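Local coordinates for protein aminoacyl-tRNA synthetase (Cryptosporidium parvum, PDB 5F9Z) that probably attaches proline to its cognate tRNA at the expense of ATP, and binds the inhibitor halofuginone together with an ATP analogue, at residues E214-P219 with E452-T457. Residues are numbered along the deposited sequence; the frame is centred on the assembly and turned at random.
Sequences ENEKFP and EIKKET. With HFG (7-bromo-6-chloro-3-{3-[(2R,3S)-3-hydroxypiperidin-2-yl]-2-oxopropyl}quinazolin-4(3H)-one), chain E.
K454 reaches out from helix 447-458 with its chain straight beyond CG and sets its ammonium between N215 and E216, two neighbours in the loop after strand 208-211. This is the tight end of the contact: K454 NZ lies 2.6 Å from N215 OD1, a bond at 156° to the amide C=O with the nitrogen tilted 23° from the carbonyl plane. The second grip is a salt bridge, 2.9 Å from K454 NZ to E216 OE2, made through the anti lone pair of that oxygen. With CG anti to its backbone N (chi1 -178°), N215 points back toward the lysine, the two coming from opposite directions, whereas E216 bends at chi2 and comes in obliquely; its OE1 pairs with K475, so one carboxylate serves two lysines. The link runs from the class II synthetase catalytic core to the zinc-binding C-terminal domain found in eukaryote-type prolyl-tRNA synthetases, whose metal is held here by C444, C449, C494 and C497. The whole contact lies at the surface, and beyond the ammonium it is loose: the CA atoms of N215 and K454 stay 10.8 Å apart. Solvent-exposed E214 turns instead to K217, whose NZ sits 2.8 Å from E214 OE1 in a salt bridge. Farther along, F218 sets one ring face against C3' of halofuginone, near the rim, and H244, a hydrogen-bond partner of the ligand, meets the same ring.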
loop_
_atom_site.group_PDB
_atom_site.type_symbol
_atom_site.label_atom_id
_atom_site.label_comp_id
_atom_site.label_asym_id
_atom_site.label_seq_id
_atom_site.Cartn_x
_atom_site.Cartn_y
_atom_site.Cartn_z
ATOM N N GLU A 214 -2.942 22.849 -3.208
ATOM C CA GLU A 214 -1.869 23.492 -3.959
ATOM C C GLU A 214 -0.561 23.469 -3.178
ATOM O O GLU A 214 0.520 23.335 -3.763
ATOM C CB GLU A 214 -2.261 24.926 -4.314
ATOM C CG GLU A 214 -3.494 25.035 -5.195
ATOM C CD GLU A 214 -3.275 24.464 -6.584
ATOM O OE1 GLU A 214 -2.109 24.395 -7.028
ATOM O OE2 GLU A 214 -4.271 24.080 -7.232
ATOM N N ASN A 215 -0.640 23.589 -1.852
ATOM C CA ASN A 215 0.551 23.551 -1.016
ATOM C C ASN A 215 1.101 22.141 -0.846
ATOM O O ASN A 215 2.282 21.987 -0.514
ATOM C CB ASN A 215 0.245 24.166 0.354
ATOM C CG ASN A 215 1.458 24.211 1.261
ATOM O OD1 ASN A 215 1.448 23.651 2.358
ATOM N ND2 ASN A 215 2.515 24.872 0.806
ATOM N N GLU A 216 0.284 21.114 -1.080
ATOM C CA GLU A 216 0.696 19.731 -0.886
ATOM C C GLU A 216 0.910 18.962 -2.182
ATOM O O GLU A 216 1.410 17.832 -2.131
ATOM C CB GLU A 216 -0.338 18.986 -0.028
ATOM C CG GLU A 216 -0.161 19.196 1.464
ATOM C CD GLU A 216 1.105 18.548 1.987
ATOM O OE1 GLU A 216 1.287 17.334 1.761
ATOM O OE2 GLU A 216 1.922 19.254 2.613
ATOM N N LYS A 217 0.554 19.528 -3.330
ATOM C CA LYS A 217 0.696 18.804 -4.583
ATOM C C LYS A 217 2.165 18.729 -4.997
ATOM O O LYS A 217 3.037 19.404 -4.442
ATOM C CB LYS A 217 -0.125 19.469 -5.686
ATOM C CG LYS A 217 0.502 20.732 -6.249
ATOM C CD LYS A 217 -0.336 21.310 -7.377
ATOM C CE LYS A 217 0.348 22.512 -8.011
ATOM N NZ LYS A 217 -0.515 23.168 -9.032
ATOM N N PHE A 218 2.429 17.882 -5.983
ATOM C CA PHE A 218 3.755 17.790 -6.584
ATOM C C PHE A 218 4.070 19.097 -7.298
ATOM O O PHE A 218 3.369 19.450 -8.255
ATOM C CB PHE A 218 3.798 16.613 -7.557
ATOM C CG PHE A 218 5.143 16.387 -8.196
ATOM C CD1 PHE A 218 6.314 16.704 -7.530
ATOM C CD2 PHE A 218 5.229 15.851 -9.471
ATOM C CE1 PHE A 218 7.545 16.493 -8.126
ATOM C CE2 PHE A 218 6.456 15.638 -10.070
ATOM C CZ PHE A 218 7.615 15.959 -9.395
ATOM N N PRO A 219 5.090 19.849 -6.872
ATOM C CA PRO A 219 5.372 21.141 -7.521
ATOM C C PRO A 219 5.659 21.035 -9.009
ATOM O O PRO A 219 5.494 22.029 -9.727
ATOM C CB PRO A 219 6.595 21.660 -6.753
ATOM C CG PRO A 219 6.527 20.975 -5.429
ATOM C CD PRO A 219 5.965 19.612 -5.710
ATOM N N GLU A 452 -0.711 28.686 7.567
ATOM C CA GLU A 452 -1.009 29.058 8.945
ATOM C C GLU A 452 -1.646 27.912 9.720
ATOM O O GLU A 452 -1.445 27.809 10.935
ATOM C CB GLU A 452 -1.923 30.286 8.975
ATOM C CG GLU A 452 -1.337 31.522 8.304
ATOM C CD GLU A 452 -0.201 32.150 9.094
ATOM O OE1 GLU A 452 0.054 31.712 10.236
ATOM O OE2 GLU A 452 0.436 33.087 8.570
ATOM N N ILE A 453 -2.414 27.054 9.044
ATOM C CA ILE A 453 -2.974 25.876 9.703
ATOM C C ILE A 453 -1.854 24.978 10.213
ATOM O O ILE A 453 -1.870 24.529 11.365
ATOM C CB ILE A 453 -3.915 25.120 8.748
ATOM C CG1 ILE A 453 -5.224 25.890 8.562
ATOM C CG2 ILE A 453 -4.191 23.718 9.264
ATOM C CD1 ILE A 453 -6.089 25.358 7.443
ATOM N N LYS A 454 -0.861 24.710 9.362
ATOM C CA LYS A 454 0.297 23.935 9.797
ATOM C C LYS A 454 1.043 24.645 10.918
ATOM O O LYS A 454 1.532 24.001 11.854
ATOM C CB LYS A 454 1.236 23.679 8.618
ATOM C CG LYS A 454 0.634 22.878 7.477
ATOM C CD LYS A 454 1.639 22.724 6.344
ATOM C CE LYS A 454 1.041 21.993 5.155
ATOM N NZ LYS A 454 2.026 21.825 4.050
ATOM N N LYS A 455 1.136 25.974 10.845
ATOM C CA LYS A 455 1.881 26.724 11.851
ATOM C C LYS A 455 1.144 26.740 13.185
ATOM O O LYS A 455 1.750 26.530 14.243
ATOM C CB LYS A 455 2.138 28.149 11.359
ATOM N N GLU A 456 -0.167 26.989 13.156
ATOM C CA GLU A 456 -0.929 27.076 14.398
ATOM C C GLU A 456 -1.077 25.711 15.059
ATOM O O GLU A 456 -1.032 25.605 16.290
ATOM C CB GLU A 456 -2.301 27.695 14.130
ATOM N N THR A 457 -1.258 24.654 14.262
ATOM C CA THR A 457 -1.402 23.322 14.838
ATOM C C THR A 457 -0.072 22.780 15.346
ATOM O O THR A 457 -0.049 22.006 16.309
ATOM C CB THR A 457 -2.011 22.361 13.817
ATOM O OG1 THR A 457 -1.261 22.412 12.597
ATOM C CG2 THR A 457 -3.462 22.729 13.537
HETATM O "O4'" HFG E . 8.739 11.369 -7.689
HETATM C C21 HFG E . 7.963 12.275 -7.590
HETATM C "C3'" HFG E . 6.755 12.384 -8.548
HETATM C "C2'" HFG E . 6.435 11.073 -9.269
HETATM N "N1'" HFG E . 7.542 10.623 -10.000
HETATM C "C6'" HFG E . 7.446 9.224 -10.291
HETATM C "C5'" HFG E . 6.019 8.691 -10.144
HETATM C "C4'" HFG E . 5.512 8.858 -8.814
HETATM C C39 HFG E . 6.004 10.035 -8.211
HETATM O "O7'" HFG E . 4.923 10.662 -7.344
HETATM C "C1'" HFG E . 8.172 13.415 -6.423
HETATM N N3 HFG E . 9.592 13.333 -5.876
HETATM C C4 HFG E . 10.660 13.719 -6.675
HETATM O O11 HFG E . 10.463 14.129 -7.820
HETATM C C10 HFG E . 11.931 13.646 -6.185
HETATM C C5 HFG E . 13.066 14.041 -6.984
HETATM C C2 HFG E . 9.802 12.898 -4.652
HETATM N N1 HFG E . 11.038 12.810 -4.137
HETATM C C9 HFG E . 12.111 13.184 -4.896
HETATM C C8 HFG E . 13.404 13.094 -4.359
HETATM C C7 HFG E . 14.516 13.481 -5.148
HETATM BR BR1 HFG E . 16.317 13.353 -4.396
HETATM C C6 HFG E . 14.333 13.952 -6.458
HETATM CL CL1 HFG E . 15.721 14.433 -7.432
#